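Local coordinates for protein putative oxidoreductase FAD-binding subunit (PDB 4ZOH) that binds FAD as the flavoprotein subunit of an oxidoreductase that is probably molybdopterin-dependent, its flavin likely passing electrons between redox partners, at residues His24-Leu30 with Pro47-Ile53. Sequence-based numbering, arbitrary orientation.
With FAD (flavin-adenine dinucleotide), chain H.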
loop_
_atom_site.group_PDB
_atom_site.type_symbol
_atom_site.label_atom_id
_atom_site.label_comp_id
_atom_site.label_asym_id
_atom_site.label_seq_id
_atom_site.Cartn_x
_atom_site.Cartn_y
_atom_site.Cartn_z
ATOM N N HIS B 24 -35.965 -14.570 24.974
ATOM C CA HIS B 24 -35.232 -15.030 23.790
ATOM C C HIS B 24 -34.480 -16.343 24.068
ATOM O O HIS B 24 -33.295 -16.372 24.427
ATOM C CB HIS B 24 -34.309 -13.937 23.306
ATOM C CG HIS B 24 -35.036 -12.746 22.806
ATOM N ND1 HIS B 24 -35.305 -11.648 23.605
ATOM C CD2 HIS B 24 -35.583 -12.489 21.596
ATOM C CE1 HIS B 24 -35.955 -10.746 22.894
ATOM N NE2 HIS B 24 -36.134 -11.228 21.672
ATOM N N GLN B 25 -35.221 -17.419 23.897
ATOM C CA GLN B 25 -34.830 -18.755 24.264
ATOM C C GLN B 25 -33.431 -19.068 23.825
ATOM O O GLN B 25 -32.735 -19.803 24.500
ATOM C CB GLN B 25 -35.794 -19.743 23.594
ATOM C CG GLN B 25 -37.225 -19.673 24.149
ATOM C CD GLN B 25 -37.393 -20.433 25.466
ATOM O OE1 GLN B 25 -36.761 -21.464 25.672
ATOM N NE2 GLN B 25 -38.254 -19.937 26.348
ATOM N N ASP B 26 -33.014 -18.527 22.684
ATOM C CA ASP B 26 -31.780 -18.976 22.080
ATOM C C ASP B 26 -30.683 -17.894 22.052
ATOM O O ASP B 26 -29.710 -17.997 21.323
ATOM C CB ASP B 26 -32.095 -19.477 20.703
ATOM C CG ASP B 26 -32.301 -18.381 19.792
ATOM O OD1 ASP B 26 -32.982 -17.391 20.169
ATOM O OD2 ASP B 26 -31.707 -18.466 18.721
ATOM N N ALA B 27 -30.868 -16.854 22.837
ATOM C CA ALA B 27 -29.825 -15.908 23.147
ATOM C C ALA B 27 -28.879 -16.551 24.167
ATOM O O ALA B 27 -29.335 -17.266 25.038
ATOM C CB ALA B 27 -30.419 -14.647 23.718
ATOM N N ARG B 28 -27.580 -16.320 24.041
ATOM C CA ARG B 28 -26.571 -16.885 24.971
ATOM C C ARG B 28 -25.922 -15.737 25.742
ATOM O O ARG B 28 -25.571 -14.716 25.137
ATOM C CB ARG B 28 -25.500 -17.693 24.189
ATOM C CG ARG B 28 -25.937 -19.078 23.714
ATOM C CD ARG B 28 -25.944 -20.028 24.902
ATOM N NE ARG B 28 -27.114 -20.893 24.922
ATOM C CZ ARG B 28 -27.090 -22.206 24.659
ATOM N NH1 ARG B 28 -25.948 -22.817 24.356
ATOM N NH2 ARG B 28 -28.208 -22.930 24.707
ATOM N N PRO B 29 -25.760 -15.870 27.075
ATOM C CA PRO B 29 -24.993 -14.825 27.737
ATOM C C PRO B 29 -23.470 -14.980 27.543
ATOM O O PRO B 29 -22.978 -16.113 27.332
ATOM C CB PRO B 29 -25.349 -15.022 29.200
ATOM C CG PRO B 29 -25.629 -16.474 29.305
ATOM C CD PRO B 29 -26.329 -16.829 28.041
ATOM N N LEU B 30 -22.740 -13.868 27.660
ATOM C CA LEU B 30 -21.275 -13.831 27.432
ATOM C C LEU B 30 -20.619 -13.461 28.716
ATOM O O LEU B 30 -20.853 -12.376 29.214
ATOM C CB LEU B 30 -20.892 -12.780 26.371
ATOM C CG LEU B 30 -19.401 -12.347 26.182
ATOM C CD1 LEU B 30 -18.529 -13.537 25.740
ATOM C CD2 LEU B 30 -19.270 -11.171 25.181
ATOM N N PRO B 47 -26.621 -18.390 17.872
ATOM C CA PRO B 47 -27.676 -17.789 18.638
ATOM C C PRO B 47 -28.174 -16.527 17.932
ATOM O O PRO B 47 -27.489 -16.010 17.067
ATOM C CB PRO B 47 -26.999 -17.439 19.959
ATOM C CG PRO B 47 -25.546 -17.418 19.704
ATOM C CD PRO B 47 -25.286 -17.935 18.311
ATOM N N SER B 48 -29.352 -16.045 18.312
ATOM C CA SER B 48 -29.963 -14.868 17.733
ATOM C C SER B 48 -29.306 -13.667 18.363
ATOM O O SER B 48 -29.096 -12.645 17.705
ATOM C CB SER B 48 -31.461 -14.860 18.045
ATOM O OG SER B 48 -31.676 -15.164 19.423
ATOM N N TYR B 49 -29.004 -13.792 19.662
ATOM C CA TYR B 49 -28.411 -12.720 20.415
ATOM C C TYR B 49 -27.329 -13.232 21.362
ATOM O O TYR B 49 -27.429 -14.301 21.924
ATOM C CB TYR B 49 -29.474 -11.963 21.226
ATOM C CG TYR B 49 -30.433 -11.140 20.384
ATOM C CD1 TYR B 49 -30.185 -9.780 20.138
ATOM C CD2 TYR B 49 -31.610 -11.707 19.854
ATOM C CE1 TYR B 49 -31.065 -9.020 19.365
ATOM C CE2 TYR B 49 -32.500 -10.948 19.089
ATOM C CZ TYR B 49 -32.223 -9.608 18.849
ATOM O OH TYR B 49 -33.097 -8.847 18.091
ATOM N N ILE B 50 -26.301 -12.442 21.545
ATOM C CA ILE B 50 -25.411 -12.673 22.638
ATOM C C ILE B 50 -25.744 -11.572 23.659
ATOM O O ILE B 50 -25.786 -10.386 23.308
ATOM C CB ILE B 50 -23.935 -12.597 22.163
ATOM C CG1 ILE B 50 -23.565 -13.776 21.252
ATOM C CG2 ILE B 50 -22.971 -12.414 23.334
ATOM C CD1 ILE B 50 -23.829 -15.158 21.812
ATOM N N VAL B 51 -25.951 -11.960 24.915
ATOM C CA VAL B 51 -26.260 -10.998 25.981
ATOM C C VAL B 51 -25.020 -10.812 26.860
ATOM O O VAL B 51 -24.506 -11.786 27.442
ATOM C CB VAL B 51 -27.456 -11.529 26.820
ATOM C CG1 VAL B 51 -27.846 -10.588 27.951
ATOM C CG2 VAL B 51 -28.606 -11.939 25.912
ATOM N N GLU B 52 -24.570 -9.569 27.003
ATOM C CA GLU B 52 -23.307 -9.325 27.711
ATOM C C GLU B 52 -23.534 -9.191 29.227
ATOM O O GLU B 52 -24.159 -8.255 29.664
ATOM C CB GLU B 52 -22.518 -8.116 27.109
ATOM C CG GLU B 52 -21.251 -7.770 27.867
ATOM C CD GLU B 52 -20.521 -6.548 27.357
ATOM O OE1 GLU B 52 -20.316 -6.351 26.124
ATOM O OE2 GLU B 52 -20.102 -5.781 28.208
ATOM N N ILE B 53 -22.991 -10.105 30.015
ATOM C CA ILE B 53 -23.204 -10.049 31.478
ATOM C C ILE B 53 -21.970 -9.581 32.193
ATOM O O ILE B 53 -22.019 -9.306 33.370
ATOM C CB ILE B 53 -23.759 -11.374 32.046
ATOM C CG1 ILE B 53 -22.750 -12.527 31.879
ATOM C CG2 ILE B 53 -25.101 -11.714 31.378
ATOM C CD1 ILE B 53 -23.057 -13.716 32.789
HETATM P PA FAD H . -18.127 -18.166 28.201
HETATM O O1A FAD H . -17.343 -18.690 27.046
HETATM O O2A FAD H . -18.485 -16.746 28.308
HETATM O O5B FAD H . -19.475 -18.947 28.313
HETATM C C5B FAD H . -19.485 -20.403 28.195
HETATM C C4B FAD H . -21.018 -20.932 28.323
HETATM O O4B FAD H . -21.668 -20.511 29.589
HETATM C C3B FAD H . -21.846 -20.250 27.239
HETATM O O3B FAD H . -22.783 -21.170 26.735
HETATM C C2B FAD H . -22.510 -19.039 27.934
HETATM O O2B FAD H . -23.734 -18.607 27.327
HETATM C C1B FAD H . -22.818 -19.591 29.284
HETATM N N9A FAD H . -22.601 -18.799 30.488
HETATM C C8A FAD H . -21.545 -18.064 30.828
HETATM N N7A FAD H . -21.725 -17.577 32.078
HETATM C C5A FAD H . -22.921 -18.034 32.521
HETATM C C6A FAD H . -23.641 -17.892 33.726
HETATM N N6A FAD H . -23.089 -17.175 34.701
HETATM N N1A FAD H . -24.847 -18.476 33.856
HETATM C C2A FAD H . -25.370 -19.266 32.883
HETATM N N3A FAD H . -24.713 -19.411 31.728
HETATM C C4A FAD H . -23.484 -18.813 31.517
HETATM N N1 FAD H . -10.923 -25.015 30.593
HETATM C C2 FAD H . -10.479 -25.981 31.491
HETATM O O2 FAD H . -11.229 -26.370 32.362
HETATM N N3 FAD H . -9.217 -26.488 31.408
HETATM C C4 FAD H . -8.369 -26.081 30.432
HETATM O O4 FAD H . -7.221 -26.539 30.433
HETATM C C4X FAD H . -8.815 -25.126 29.493
HETATM N N5 FAD H . -7.953 -24.706 28.504
HETATM C C5X FAD H . -8.428 -23.758 27.548
HETATM C C6 FAD H . -7.570 -23.389 26.518
HETATM C C7 FAD H . -7.984 -22.435 25.576
HETATM C C7M FAD H . -6.974 -22.072 24.465
HETATM C C8 FAD H . -9.279 -21.882 25.656
HETATM C C8M FAD H . -9.822 -20.849 24.632
HETATM C C9 FAD H . -10.166 -22.293 26.668
HETATM C C9A FAD H . -9.730 -23.214 27.624
HETATM N N10 FAD H . -10.581 -23.654 28.662
HETATM C C10 FAD H . -10.090 -24.601 29.581
HETATM C "C1'" FAD H . -11.945 -23.160 28.812
HETATM C "C2'" FAD H . -11.984 -21.881 29.669
HETATM O "O2'" FAD H . -11.753 -22.261 31.042
HETATM C "C3'" FAD H . -13.313 -21.090 29.506
HETATM O "O3'" FAD H . -13.056 -19.803 30.073
HETATM C "C4'" FAD H . -14.492 -21.721 30.228
HETATM O "O4'" FAD H . -14.605 -23.078 29.798
HETATM C "C5'" FAD H . -15.815 -20.978 29.946
HETATM O "O5'" FAD H . -15.829 -19.845 30.855
HETATM P P FAD H . -16.062 -18.391 30.294
HETATM O O1P FAD H . -16.292 -17.484 31.457
HETATM O O2P FAD H . -14.982 -18.019 29.352
HETATM O O3P FAD H . -17.441 -18.656 29.571
#
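Arg28, Pro29 and Leu30 lie parallel to Ile50, Val51 and Glu52, a worked example of how a beta-alpha-beta unit, with helix 36-41 as its crossover, places backbone and side chains of its first strand against a cofactor. Four backbone bonds alternate between the chains: Arg28 N to Tyr49 O (2.9 Å), Val51 N to Arg28 O, Leu30 N to Val51 O, and Ile53 N to Leu30 O, the last long at 3.2 Å. Side chains sort to two faces. On one, Ile50 sends CG2 against Leu30 CB (3.7 Å) and CD1 to Arg28 CB, packed on Leu36 of the crossover helix. On the other, Val51 has CG1 anti to its backbone N (chi1 -180°), which turns CG2 to Ala27 CB (3.9 Å), where both touch Leu21 of helix 14-23; Pro29 CB meets Ile53 CG2 there.

Before the strand, a type I turn from His24 to Ala27 is tied to Ser48, whose OG donates to Asp26 OD1 (2.7 Å) from above the carboxylate plane. Nearby, Tyr49 turns its edge toward the face of His24, an inclined pair, planes at 55° and centroids 5.3 Å apart; Phe20 stacks on the imidazole and accepts from ND1 through its carbonyl, while Tyr49 OH bonds to a polar side chain of another protein's chain.

Pro29 offers no N-H on the side turned away from strand 49-52; its carbonyl, on that side, accepts from FAD O2B (2.6 Å). The inward-facing amides and carbonyls thus hold the sheet, and an outward carbonyl takes one ribose hydroxyl of FAD, alongside bonds from Gly33 and His34.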